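NOL1/NOP2/sun family protein (Enterococcus faecium, PDB 3M4X) probably methylates ribosomal RNA, as a methyltransferase of the NOL1/NOP2/sun family that carries a C-terminal RNA-binding PUA-like domain. Local coordinates at residues K406-Y411 and I433-G438; L401-K406 and E415-D420; L372-F377 and Y386-A391; S410-E415 and N447-G452. One frame throughout, in Å; residues are numbered along the deposited sequence.

Interaction 1. Residues K406-Y411 and I433-G438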
loop_
_atom_site.group_PDB
_atom_site.type_symbol
_atom_site.label_atom_id
_atom_site.label_comp_id
_atom_site.label_asym_id
_atom_site.label_seq_id
_atom_site.Cartn_x
_atom_site.Cartn_y
_atom_site.Cartn_z
ATOM N N LYS A 406 -2.516 2.401 29.622
ATOM C CA LYS A 406 -1.278 2.442 30.395
ATOM C C LYS A 406 -0.431 1.205 30.162
ATOM O O LYS A 406 0.786 1.297 29.971
ATOM C CB LYS A 406 -1.569 2.587 31.885
ATOM C CG LYS A 406 -1.432 3.999 32.391
ATOM C CD LYS A 406 -1.406 4.029 33.911
ATOM C CE LYS A 406 -1.408 5.461 34.409
ATOM N NZ LYS A 406 -2.482 6.222 33.717
ATOM N N GLU A 407 -1.080 0.043 30.188
ATOM C CA GLU A 407 -0.402 -1.198 29.849
ATOM C C GLU A 407 0.066 -1.188 28.390
ATOM O O GLU A 407 1.165 -1.661 28.071
ATOM C CB GLU A 407 -1.289 -2.409 30.165
ATOM C CG GLU A 407 -1.262 -2.778 31.638
ATOM C CD GLU A 407 -2.412 -3.671 32.057
ATOM O OE1 GLU A 407 -3.303 -3.938 31.224
ATOM O OE2 GLU A 407 -2.426 -4.102 33.233
ATOM N N TRP A 408 -0.747 -0.623 27.506
ATOM C CA TRP A 408 -0.294 -0.416 26.131
ATOM C C TRP A 408 1.004 0.407 26.101
ATOM O O TRP A 408 1.976 0.033 25.431
ATOM C CB TRP A 408 -1.384 0.221 25.253
ATOM C CG TRP A 408 -0.889 0.510 23.853
ATOM C CD1 TRP A 408 -0.865 -0.355 22.793
ATOM C CD2 TRP A 408 -0.303 1.733 23.384
ATOM N NE1 TRP A 408 -0.309 0.263 21.690
ATOM C CE2 TRP A 408 0.037 1.544 22.026
ATOM C CE3 TRP A 408 -0.050 2.975 23.976
ATOM C CZ2 TRP A 408 0.623 2.547 21.254
ATOM C CZ3 TRP A 408 0.539 3.973 23.204
ATOM C CH2 TRP A 408 0.865 3.748 21.858
ATOM N N GLN A 409 1.024 1.520 26.836
ATOM C CA GLN A 409 2.237 2.332 26.956
ATOM C C GLN A 409 3.452 1.494 27.363
ATOM O O GLN A 409 4.492 1.538 26.703
ATOM C CB GLN A 409 2.039 3.458 27.977
ATOM C CG GLN A 409 1.966 4.849 27.383
ATOM C CD GLN A 409 0.563 5.434 27.433
ATOM O OE1 GLN A 409 -0.313 4.917 28.127
ATOM N NE2 GLN A 409 0.346 6.521 26.697
ATOM N N SER A 410 3.314 0.737 28.452
ATOM C CA SER A 410 4.394 -0.110 28.961
ATOM C C SER A 410 4.810 -1.145 27.935
ATOM O O SER A 410 5.997 -1.404 27.737
ATOM C CB SER A 410 3.956 -0.826 30.238
ATOM O OG SER A 410 3.365 0.083 31.146
ATOM N N TYR A 411 3.815 -1.733 27.280
ATOM C CA TYR A 411 4.058 -2.753 26.268
ATOM C C TYR A 411 4.876 -2.219 25.088
ATOM O O TYR A 411 5.895 -2.807 24.719
ATOM C CB TYR A 411 2.735 -3.370 25.797
ATOM C CG TYR A 411 2.903 -4.435 24.732
ATOM C CD1 TYR A 411 3.431 -5.681 25.045
ATOM C CD2 TYR A 411 2.534 -4.190 23.407
ATOM C CE1 TYR A 411 3.590 -6.652 24.067
ATOM C CE2 TYR A 411 2.684 -5.149 22.434
ATOM C CZ TYR A 411 3.210 -6.378 22.761
ATOM O OH TYR A 411 3.360 -7.338 21.777
ATOM N N ILE A 433 -8.812 -3.690 19.732
ATOM C CA ILE A 433 -7.635 -3.615 18.877
ATOM C C ILE A 433 -6.560 -4.599 19.312
ATOM O O ILE A 433 -6.020 -4.478 20.416
ATOM C CB ILE A 433 -6.995 -2.233 18.940
ATOM C CG1 ILE A 433 -8.020 -1.142 18.657
ATOM C CG2 ILE A 433 -5.822 -2.149 17.973
ATOM C CD1 ILE A 433 -7.503 0.247 18.999
ATOM N N PRO A 434 -6.227 -5.563 18.432
ATOM C CA PRO A 434 -5.101 -6.469 18.688
ATOM C C PRO A 434 -3.801 -5.700 18.517
ATOM O O PRO A 434 -3.527 -5.181 17.425
ATOM C CB PRO A 434 -5.241 -7.542 17.583
ATOM C CG PRO A 434 -6.672 -7.454 17.137
ATOM C CD PRO A 434 -6.988 -5.963 17.235
ATOM N N VAL A 435 -3.001 -5.614 19.572
ATOM C CA VAL A 435 -1.798 -4.803 19.484
ATOM C C VAL A 435 -0.508 -5.601 19.430
ATOM O O VAL A 435 0.563 -5.027 19.239
ATOM C CB VAL A 435 -1.729 -3.773 20.620
ATOM C CG1 VAL A 435 -2.973 -2.911 20.592
ATOM C CG2 VAL A 435 -1.597 -4.465 21.977
ATOM N N GLY A 436 -0.602 -6.925 19.581
ATOM C CA GLY A 436 0.590 -7.757 19.622
ATOM C C GLY A 436 0.489 -8.963 20.548
ATOM O O GLY A 436 -0.508 -9.133 21.245
ATOM N N PHE A 437 1.524 -9.805 20.553
ATOM C CA PHE A 437 1.580 -10.938 21.474
ATOM C C PHE A 437 2.286 -10.611 22.789
ATOM O O PHE A 437 3.301 -9.918 22.812
ATOM C CB PHE A 437 2.284 -12.142 20.833
ATOM C CG PHE A 437 1.377 -13.005 20.012
ATOM C CD1 PHE A 437 1.458 -13.000 18.630
ATOM C CD2 PHE A 437 0.440 -13.828 20.627
ATOM C CE1 PHE A 437 0.619 -13.797 17.871
ATOM C CE2 PHE A 437 -0.401 -14.620 19.883
ATOM C CZ PHE A 437 -0.315 -14.608 18.500
ATOM N N GLY A 438 1.733 -11.129 23.880
ATOM C CA GLY A 438 2.463 -11.241 25.125
ATOM C C GLY A 438 2.559 -12.714 25.479
ATOM O O GLY A 438 1.901 -13.551 24.861
#
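Helix segment 406-411 packs against strand segment 433-438 through Trp-408 and Tyr-411, which meet Val-435, Gly-436 and Phe-437. The two axes come within 10.4 Å of each other, and their N-to-C directions differ by 48°. Large side chains bridge this gap. Tyr-411 makes the polar contact and Trp-408 an apolar one. The CB of Tyr-411 points toward the strand, and its CG is anti to the backbone N (chi1 180°). The phenol OH donates to the backbone O of Phe-437, with OH and O 2.8 Å apart. The donor sits above the carbonyl plane, 46° out of it. The O atoms of Phe-437 and Val-435 both lie near the plane of the ring, at its edge. The OH also stands 3.5 Å from C of Gly-436, a residue with no side chain in the way. One turn back, CD1 of Trp-408 is 4.0 Å from CG1 of Val-435, and the two side chains cross obliquely. The touching residues are buried. The indole NE1 bonds to OE1 of Gln-83, whose NE2 bonds to O of Val-435. One glutamine beyond the domain's own sheet thus serves both segments. Ile-403 of strand 400-403 touches both Trp-408 and Val-435, and Leu-428 of strand 426-430 packs on Tyr-411 and Val-435, so the helix lies against the mixed sheet of the PUA-like domain.

Interaction 2. Residues L401-K406 and E415-D420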
loop_
_atom_site.group_PDB
_atom_site.type_symbol
_atom_site.label_atom_id
_atom_site.label_comp_id
_atom_site.label_asym_id
_atom_site.label_seq_id
_atom_site.Cartn_x
_atom_site.Cartn_y
_atom_site.Cartn_z
ATOM N N LEU A 401 -5.797 -11.399 26.061
ATOM C CA LEU A 401 -5.587 -10.754 27.346
ATOM C C LEU A 401 -5.848 -9.262 27.137
ATOM O O LEU A 401 -5.001 -8.533 26.628
ATOM C CB LEU A 401 -4.162 -11.058 27.833
ATOM C CG LEU A 401 -3.387 -10.371 28.967
ATOM C CD1 LEU A 401 -4.077 -9.156 29.577
ATOM C CD2 LEU A 401 -3.017 -11.386 30.017
ATOM N N PRO A 402 -7.056 -8.814 27.486
ATOM C CA PRO A 402 -7.407 -7.398 27.398
ATOM C C PRO A 402 -6.465 -6.536 28.245
ATOM O O PRO A 402 -6.138 -6.919 29.368
ATOM C CB PRO A 402 -8.820 -7.353 27.996
ATOM C CG PRO A 402 -9.355 -8.750 27.848
ATOM C CD PRO A 402 -8.155 -9.630 28.038
ATOM N N ILE A 403 -6.035 -5.400 27.710
ATOM C CA ILE A 403 -5.135 -4.501 28.421
ATOM C C ILE A 403 -5.706 -3.087 28.431
ATOM O O ILE A 403 -6.669 -2.796 27.709
ATOM C CB ILE A 403 -3.755 -4.465 27.772
ATOM C CG1 ILE A 403 -3.853 -3.855 26.379
ATOM C CG2 ILE A 403 -3.173 -5.880 27.704
ATOM C CD1 ILE A 403 -2.522 -3.598 25.722
ATOM N N THR A 404 -5.117 -2.228 29.269
ATOM C CA THR A 404 -5.512 -0.827 29.417
ATOM C C THR A 404 -4.559 0.003 28.565
ATOM O O THR A 404 -3.594 -0.533 28.032
ATOM C CB THR A 404 -5.396 -0.364 30.904
ATOM O OG1 THR A 404 -4.026 -0.433 31.318
ATOM C CG2 THR A 404 -6.224 -1.258 31.827
ATOM N N GLN A 405 -4.798 1.302 28.430
ATOM C CA GLN A 405 -3.872 2.096 27.618
ATOM C C GLN A 405 -2.508 2.258 28.296
ATOM O O GLN A 405 -1.469 2.213 27.633
ATOM C CB GLN A 405 -4.471 3.438 27.206
ATOM C CG GLN A 405 -5.077 4.238 28.339
ATOM C CD GLN A 405 -4.071 5.148 29.040
ATOM O OE1 GLN A 405 -4.197 5.423 30.242
ATOM N NE2 GLN A 405 -3.068 5.621 28.292
ATOM N N LYS A 406 -2.516 2.401 29.622
ATOM C CA LYS A 406 -1.278 2.442 30.395
ATOM C C LYS A 406 -0.431 1.205 30.162
ATOM O O LYS A 406 0.786 1.297 29.971
ATOM C CB LYS A 406 -1.569 2.587 31.885
ATOM C CG LYS A 406 -1.432 3.999 32.391
ATOM C CD LYS A 406 -1.406 4.029 33.911
ATOM C CE LYS A 406 -1.408 5.461 34.409
ATOM N NZ LYS A 406 -2.482 6.222 33.717
ATOM N N GLU A 415 8.261 -2.985 28.114
ATOM C CA GLU A 415 8.241 -3.437 29.495
ATOM C C GLU A 415 7.186 -4.503 29.771
ATOM O O GLU A 415 6.124 -4.541 29.141
ATOM C CB GLU A 415 8.053 -2.251 30.435
ATOM C CG GLU A 415 9.261 -1.321 30.466
ATOM C CD GLU A 415 8.973 -0.018 31.178
ATOM O OE1 GLU A 415 7.842 0.496 31.030
ATOM O OE2 GLU A 415 9.877 0.497 31.878
ATOM N N THR A 416 7.500 -5.375 30.719
ATOM C CA THR A 416 6.542 -6.349 31.197
ATOM C C THR A 416 5.498 -5.598 32.011
ATOM O O THR A 416 5.761 -4.504 32.491
ATOM C CB THR A 416 7.226 -7.400 32.091
ATOM O OG1 THR A 416 7.420 -6.866 33.406
ATOM C CG2 THR A 416 8.576 -7.800 31.519
ATOM N N PHE A 417 4.302 -6.163 32.118
ATOM C CA PHE A 417 3.316 -5.695 33.086
ATOM C C PHE A 417 2.727 -6.914 33.792
ATOM O O PHE A 417 3.033 -8.057 33.430
ATOM C CB PHE A 417 2.232 -4.819 32.441
ATOM C CG PHE A 417 1.408 -5.524 31.390
ATOM C CD1 PHE A 417 0.160 -6.038 31.698
ATOM C CD2 PHE A 417 1.872 -5.644 30.086
ATOM C CE1 PHE A 417 -0.600 -6.679 30.735
ATOM C CE2 PHE A 417 1.114 -6.281 29.119
ATOM C CZ PHE A 417 -0.122 -6.805 29.447
ATOM N N GLN A 418 1.898 -6.686 34.798
ATOM C CA GLN A 418 1.456 -7.786 35.650
ATOM C C GLN A 418 0.004 -8.172 35.399
ATOM O O GLN A 418 -0.872 -7.315 35.310
ATOM C CB GLN A 418 1.662 -7.424 37.126
ATOM C CG GLN A 418 1.160 -8.477 38.106
ATOM C CD GLN A 418 0.730 -7.878 39.436
ATOM O OE1 GLN A 418 0.535 -8.594 40.424
ATOM N NE2 GLN A 418 0.578 -6.555 39.465
ATOM N N ARG A 419 -0.247 -9.472 35.278
ATOM C CA ARG A 419 -1.609 -9.975 35.162
ATOM C C ARG A 419 -1.699 -11.404 35.707
ATOM O O ARG A 419 -1.033 -12.323 35.213
ATOM C CB ARG A 419 -2.109 -9.922 33.706
ATOM C CG ARG A 419 -3.568 -10.362 33.565
ATOM C CD ARG A 419 -4.535 -9.289 34.062
ATOM N NE ARG A 419 -4.879 -8.368 32.977
ATOM C CZ ARG A 419 -4.225 -7.246 32.691
ATOM N NH1 ARG A 419 -3.185 -6.872 33.422
ATOM N NH2 ARG A 419 -4.619 -6.487 31.677
ATOM N N ASP A 420 -2.526 -11.589 36.724
ATOM C CA ASP A 420 -2.653 -12.893 37.352
ATOM C C ASP A 420 -2.993 -13.980 36.342
ATOM O O ASP A 420 -3.921 -13.828 35.542
ATOM C CB ASP A 420 -3.718 -12.848 38.440
ATOM C CG ASP A 420 -3.234 -12.153 39.693
ATOM O OD1 ASP A 420 -2.111 -11.602 39.672
ATOM O OD2 ASP A 420 -3.980 -12.168 40.698
HETATM O O HOH W 1 -6.928 -8.828 31.219
#
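Arg-419 folds over Leu-401 and bonds to the backbone of Pro-402. Its CG is anti to the backbone N (chi1 -176°), but the chain then bends at chi2 and chi3. CD1 of Leu-401 lies over one guanidinium face, 3.4 Å from NH2 of Arg-419, while CD2 of Leu-401 packs on CG of Arg-419 at 3.7 Å. NH2 of Arg-419 donates to O of Pro-402 over 2.8 Å. This bond lies in the carbonyl plane and close to the guanidinium plane, with an N-H...O angle of 146°. A water links the same two residues: it accepts from NE of Arg-419 and donates to O of Pro-402. The segments lie at the two ends of helix 405-413 in the chain: 401-406 leads into it and 415-420 follows it. Strands 400-403 and 417-418 are the outermost strands of the mixed sheet in the PUA-like domain, so the contact joins its two borders. CZ of Phe-417 meets CG2 of Ile-403 at 3.6 Å, the side chains crossing at about a right angle. CD1 of Leu-401 approaches the edge of the phenylalanine ring. NH1 of Arg-419 forms a salt bridge with OE2 of Glu-407 and a weak bond to O of Gln-418.

Interaction 3. Residues L372-F377 and Y386-A391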
loop_
_atom_site.group_PDB
_atom_site.type_symbol
_atom_site.label_atom_id
_atom_site.label_comp_id
_atom_site.label_asym_id
_atom_site.label_seq_id
_atom_site.Cartn_x
_atom_site.Cartn_y
_atom_site.Cartn_z
ATOM N N LEU A 372 2.233 -14.362 4.988
ATOM C CA LEU A 372 2.052 -14.063 6.397
ATOM C C LEU A 372 3.146 -14.713 7.222
ATOM O O LEU A 372 3.305 -15.938 7.221
ATOM C CB LEU A 372 0.669 -14.502 6.895
ATOM C CG LEU A 372 0.375 -14.193 8.378
ATOM C CD1 LEU A 372 0.333 -12.677 8.639
ATOM C CD2 LEU A 372 -0.920 -14.874 8.865
ATOM N N HIS A 373 3.904 -13.878 7.920
ATOM C CA HIS A 373 4.904 -14.346 8.865
ATOM C C HIS A 373 4.210 -14.849 10.137
ATOM O O HIS A 373 3.649 -14.061 10.899
ATOM C CB HIS A 373 5.855 -13.195 9.195
ATOM C CG HIS A 373 6.905 -13.546 10.194
ATOM N ND1 HIS A 373 7.438 -14.814 10.299
ATOM C CD2 HIS A 373 7.531 -12.798 11.132
ATOM C CE1 HIS A 373 8.342 -14.832 11.260
ATOM N NE2 HIS A 373 8.416 -13.618 11.781
ATOM N N LEU A 374 4.246 -16.161 10.366
ATOM C CA LEU A 374 3.503 -16.765 11.474
ATOM C C LEU A 374 4.273 -16.724 12.795
ATOM O O LEU A 374 3.678 -16.553 13.864
ATOM C CB LEU A 374 3.117 -18.207 11.140
ATOM C CG LEU A 374 2.111 -18.383 9.997
ATOM C CD1 LEU A 374 1.957 -19.840 9.629
ATOM C CD2 LEU A 374 0.759 -17.783 10.345
ATOM N N GLY A 375 5.589 -16.893 12.716
ATOM C CA GLY A 375 6.440 -16.852 13.890
ATOM C C GLY A 375 7.821 -17.437 13.628
ATOM O O GLY A 375 8.159 -17.770 12.488
ATOM N N ASP A 376 8.614 -17.555 14.692
ATOM C CA ASP A 376 9.984 -18.046 14.593
ATOM C C ASP A 376 10.213 -19.242 15.496
ATOM O O ASP A 376 9.763 -19.274 16.644
ATOM C CB ASP A 376 10.990 -16.958 14.970
ATOM C CG ASP A 376 10.968 -15.795 14.011
ATOM O OD1 ASP A 376 10.593 -16.019 12.845
ATOM O OD2 ASP A 376 11.321 -14.667 14.415
ATOM N N PHE A 377 10.930 -20.221 14.970
ATOM C CA PHE A 377 11.373 -21.341 15.773
ATOM C C PHE A 377 12.656 -20.947 16.480
ATOM O O PHE A 377 13.497 -20.246 15.917
ATOM C CB PHE A 377 11.627 -22.551 14.889
ATOM C CG PHE A 377 10.400 -23.064 14.191
ATOM C CD1 PHE A 377 10.233 -22.866 12.824
ATOM C CD2 PHE A 377 9.427 -23.765 14.894
ATOM C CE1 PHE A 377 9.124 -23.350 12.173
ATOM C CE2 PHE A 377 8.311 -24.256 14.251
ATOM C CZ PHE A 377 8.157 -24.043 12.890
ATOM N N TYR A 386 4.578 -10.844 15.538
ATOM C CA TYR A 386 3.877 -9.575 15.521
ATOM C C TYR A 386 2.916 -9.547 14.340
ATOM O O TYR A 386 1.768 -9.122 14.472
ATOM C CB TYR A 386 4.914 -8.469 15.398
ATOM C CG TYR A 386 4.400 -7.049 15.554
ATOM C CD1 TYR A 386 3.756 -6.645 16.713
ATOM C CD2 TYR A 386 4.617 -6.101 14.567
ATOM C CE1 TYR A 386 3.313 -5.349 16.871
ATOM C CE2 TYR A 386 4.181 -4.797 14.720
ATOM C CZ TYR A 386 3.528 -4.427 15.875
ATOM O OH TYR A 386 3.085 -3.133 16.040
ATOM N N ALA A 387 3.373 -10.027 13.189
ATOM C CA ALA A 387 2.545 -10.022 11.986
ATOM C C ALA A 387 1.240 -10.774 12.216
ATOM O O ALA A 387 0.161 -10.305 11.834
ATOM C CB ALA A 387 3.311 -10.609 10.790
ATOM N N LEU A 388 1.341 -11.952 12.829
ATOM C CA LEU A 388 0.181 -12.800 13.059
ATOM C C LEU A 388 -0.804 -12.100 13.999
ATOM O O LEU A 388 -2.011 -12.039 13.729
ATOM C CB LEU A 388 0.622 -14.161 13.628
ATOM C CG LEU A 388 -0.487 -15.124 14.061
ATOM C CD1 LEU A 388 -1.501 -15.320 12.965
ATOM C CD2 LEU A 388 0.094 -16.456 14.486
ATOM N N ALA A 389 -0.284 -11.559 15.096
ATOM C CA ALA A 389 -1.097 -10.747 15.996
ATOM C C ALA A 389 -1.900 -9.688 15.238
ATOM O O ALA A 389 -3.114 -9.579 15.413
ATOM C CB ALA A 389 -0.222 -10.085 17.071
ATOM N N LEU A 390 -1.217 -8.921 14.394
ATOM C CA LEU A 390 -1.834 -7.808 13.663
ATOM C C LEU A 390 -2.688 -8.210 12.451
ATOM O O LEU A 390 -3.363 -7.367 11.866
ATOM C CB LEU A 390 -0.773 -6.786 13.247
ATOM C CG LEU A 390 -0.536 -5.711 14.321
ATOM C CD1 LEU A 390 -0.099 -6.327 15.651
ATOM C CD2 LEU A 390 0.469 -4.675 13.860
ATOM N N ALA A 391 -2.679 -9.497 12.098
ATOM C CA ALA A 391 -3.564 -10.023 11.044
ATOM C C ALA A 391 -4.758 -10.769 11.620
ATOM O O ALA A 391 -5.519 -11.401 10.885
ATOM C CB ALA A 391 -2.794 -10.936 10.108
#
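Strand segment 372-377 and helix 386-390 pass at an axis distance of 6.6 Å, their directions 131° apart; CA of Leu-374 is nearest CA of Leu-388, and CA of His-373 nearest CA of Ala-387. The close approach is consistent with the small Ala-387. Its CB lies 3.5 Å from O of His-373 and 4.0 Å from CB of the same residue. The two methyls of Leu-372 have different partners. CD1 touches CB of Ala-391 at 3.9 Å and also reaches CB of Ala-387. CD2 meets CD1 of Leu-388, and the two leucine side chains cross at about a right angle. Leu-388 uses its other methyl as well: CD2 rests 3.6 Å from the backbone O of Leu-374. CD1 of Leu-388 also packs on CD2 of Leu-374. Between the two segments the contact is purely van der Waals. Just before the helix, Ser-385 OG bonds to both O of His-373 and N of Leu-388, tying strand to helix start. Phe-333 of helix 324-336 lies against Leu-388. The arrangement is a short helix packed by small and branched apolar side chains against a strand of a four-stranded antiparallel sheet, within the first C-terminal domain of the RsmF family.

Interaction 4. Residues S410-E415 and N447-G452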
loop_
_atom_site.group_PDB
_atom_site.type_symbol
_atom_site.label_atom_id
_atom_site.label_comp_id
_atom_site.label_asym_id
_atom_site.label_seq_id
_atom_site.Cartn_x
_atom_site.Cartn_y
_atom_site.Cartn_z
ATOM N N SER A 410 3.314 0.737 28.452
ATOM C CA SER A 410 4.394 -0.110 28.961
ATOM C C SER A 410 4.810 -1.145 27.935
ATOM O O SER A 410 5.997 -1.404 27.737
ATOM C CB SER A 410 3.956 -0.826 30.238
ATOM O OG SER A 410 3.365 0.083 31.146
ATOM N N TYR A 411 3.815 -1.733 27.280
ATOM C CA TYR A 411 4.058 -2.753 26.268
ATOM C C TYR A 411 4.876 -2.219 25.088
ATOM O O TYR A 411 5.895 -2.807 24.719
ATOM C CB TYR A 411 2.735 -3.370 25.797
ATOM C CG TYR A 411 2.903 -4.435 24.732
ATOM C CD1 TYR A 411 3.431 -5.681 25.045
ATOM C CD2 TYR A 411 2.534 -4.190 23.407
ATOM C CE1 TYR A 411 3.590 -6.652 24.067
ATOM C CE2 TYR A 411 2.684 -5.149 22.434
ATOM C CZ TYR A 411 3.210 -6.378 22.761
ATOM O OH TYR A 411 3.360 -7.338 21.777
ATOM N N THR A 412 4.448 -1.105 24.500
ATOM C CA THR A 412 5.189 -0.531 23.372
ATOM C C THR A 412 6.548 0.049 23.782
ATOM O O THR A 412 7.435 0.216 22.947
ATOM C CB THR A 412 4.373 0.522 22.612
ATOM O OG1 THR A 412 3.834 1.463 23.545
ATOM C CG2 THR A 412 3.237 -0.147 21.857
ATOM N N ALA A 413 6.709 0.340 25.068
ATOM C CA ALA A 413 8.016 0.703 25.618
ATOM C C ALA A 413 8.916 -0.525 25.747
ATOM O O ALA A 413 10.139 -0.403 25.835
ATOM C CB ALA A 413 7.856 1.384 26.971
ATOM N N GLY A 414 8.303 -1.705 25.772
ATOM C CA GLY A 414 9.052 -2.944 25.829
ATOM C C GLY A 414 9.051 -3.558 27.217
ATOM O O GLY A 414 9.744 -4.535 27.472
ATOM N N GLU A 415 8.261 -2.985 28.114
ATOM C CA GLU A 415 8.241 -3.437 29.495
ATOM C C GLU A 415 7.186 -4.503 29.771
ATOM O O GLU A 415 6.124 -4.541 29.141
ATOM C CB GLU A 415 8.053 -2.251 30.435
ATOM C CG GLU A 415 9.261 -1.321 30.466
ATOM C CD GLU A 415 8.973 -0.018 31.178
ATOM O OE1 GLU A 415 7.842 0.496 31.030
ATOM O OE2 GLU A 415 9.877 0.497 31.878
ATOM N N ASN A 447 7.247 -9.602 27.333
ATOM C CA ASN A 447 7.087 -8.663 26.235
ATOM C C ASN A 447 7.574 -9.144 24.876
ATOM O O ASN A 447 8.753 -9.464 24.700
ATOM C CB ASN A 447 7.747 -7.330 26.578
ATOM C CG ASN A 447 7.497 -6.287 25.520
ATOM O OD1 ASN A 447 7.956 -6.420 24.390
ATOM N ND2 ASN A 447 6.741 -5.260 25.868
ATOM N N PHE A 448 6.660 -9.175 23.912
ATOM C CA PHE A 448 7.026 -9.525 22.550
ATOM C C PHE A 448 6.673 -8.464 21.516
ATOM O O PHE A 448 6.444 -8.764 20.337
ATOM C CB PHE A 448 6.501 -10.912 22.192
ATOM C CG PHE A 448 7.268 -11.996 22.872
ATOM C CD1 PHE A 448 6.939 -12.391 24.153
ATOM C CD2 PHE A 448 8.373 -12.558 22.266
ATOM C CE1 PHE A 448 7.670 -13.353 24.799
ATOM C CE2 PHE A 448 9.112 -13.529 22.913
ATOM C CZ PHE A 448 8.757 -13.926 24.180
ATOM N N PHE A 449 6.648 -7.214 21.966
ATOM C CA PHE A 449 6.623 -6.107 21.027
ATOM C C PHE A 449 8.004 -6.027 20.393
ATOM O O PHE A 449 9.009 -5.942 21.106
ATOM C CB PHE A 449 6.262 -4.793 21.714
ATOM C CG PHE A 449 5.964 -3.675 20.746
ATOM C CD1 PHE A 449 4.901 -3.775 19.863
ATOM C CD2 PHE A 449 6.750 -2.535 20.710
ATOM C CE1 PHE A 449 4.623 -2.763 18.971
ATOM C CE2 PHE A 449 6.477 -1.515 19.817
ATOM C CZ PHE A 449 5.411 -1.624 18.952
ATOM N N PRO A 450 8.068 -6.089 19.054
ATOM C CA PRO A 450 9.359 -6.109 18.355
ATOM C C PRO A 450 10.304 -5.023 18.867
ATOM O O PRO A 450 9.900 -3.863 18.990
ATOM C CB PRO A 450 8.964 -5.882 16.891
ATOM C CG PRO A 450 7.607 -6.524 16.802
ATOM C CD PRO A 450 6.936 -6.231 18.121
ATOM N N LYS A 451 11.539 -5.419 19.178
ATOM C CA LYS A 451 12.521 -4.525 19.790
ATOM C C LYS A 451 12.745 -3.277 18.945
ATOM O O LYS A 451 12.952 -2.188 19.475
ATOM C CB LYS A 451 13.850 -5.257 20.001
ATOM C CG LYS A 451 13.734 -6.529 20.830
ATOM C CD LYS A 451 15.059 -7.278 20.925
ATOM C CE LYS A 451 14.906 -8.546 21.757
ATOM N NZ LYS A 451 16.171 -9.333 21.855
ATOM N N GLY A 452 12.689 -3.440 17.628
ATOM C CA GLY A 452 12.936 -2.342 16.710
ATOM C C GLY A 452 11.833 -1.299 16.679
ATOM O O GLY A 452 11.964 -0.280 16.003
#
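The ring of Tyr-411 carries CB of Phe-449 over one face, displaced toward the rim and 3.8 Å from the ring centroid. The ring of Phe-449 in turn takes CG2 of Thr-412 over one face, 4.0 Å from its centroid. Both are CH-pi contacts. The two rings themselves meet obliquely, their planes at 58°. ND2 of Asn-447 comes within 3.4 Å of CD1 of Tyr-411, obliquely to the ring, with amide and ring planes 30° apart. Asn-447 has CG anti to the backbone N (chi1 -175°), on the side of the helix end. There ND2 donates to O of Tyr-411 over 2.8 Å, on a lone pair and in the amide plane. A second, weak bond runs from ND2 to O of Glu-415. OD1 of Asn-447 accepts from N of Phe-449 at 2.9 Å, forming an Asx turn, and also from Arg-454. Helix 405-413 ends in a Schellman motif, with Gly-414 at positive phi. The O of Tyr-411 also accepts from N of Gly-414, so two donors grip it. The chemistry implies that one amide does two jobs: its NH2 group binds the last helical turn and, weakly, the residue beyond, while its oxygen closes a turn that probably helps set the position of Phe-449.

In the fold
Interactions 1, 2 and 4 all use helix 405-413 and belong to one small domain. Interaction 1 is buried on the sheet side of the helix. Interaction 4 shares Tyr-411 with it and finishes the helix end, partly buried. Interaction 2 lies nearer the surface, and a salt bridge joins it to interaction 1. Interaction 3 is buried too, but belongs to the preceding domain. Its chemistry is the plainest, packing alone between apolar side chains and backbone oxygens, whereas interaction 1 adds one phenol bond, interaction 4 an amide and interaction 2 a charge with water. Helix 386-390 links the domains: Ala-389 packs on Gly-436, and Tyr-386 on Phe-449 and Pro-450.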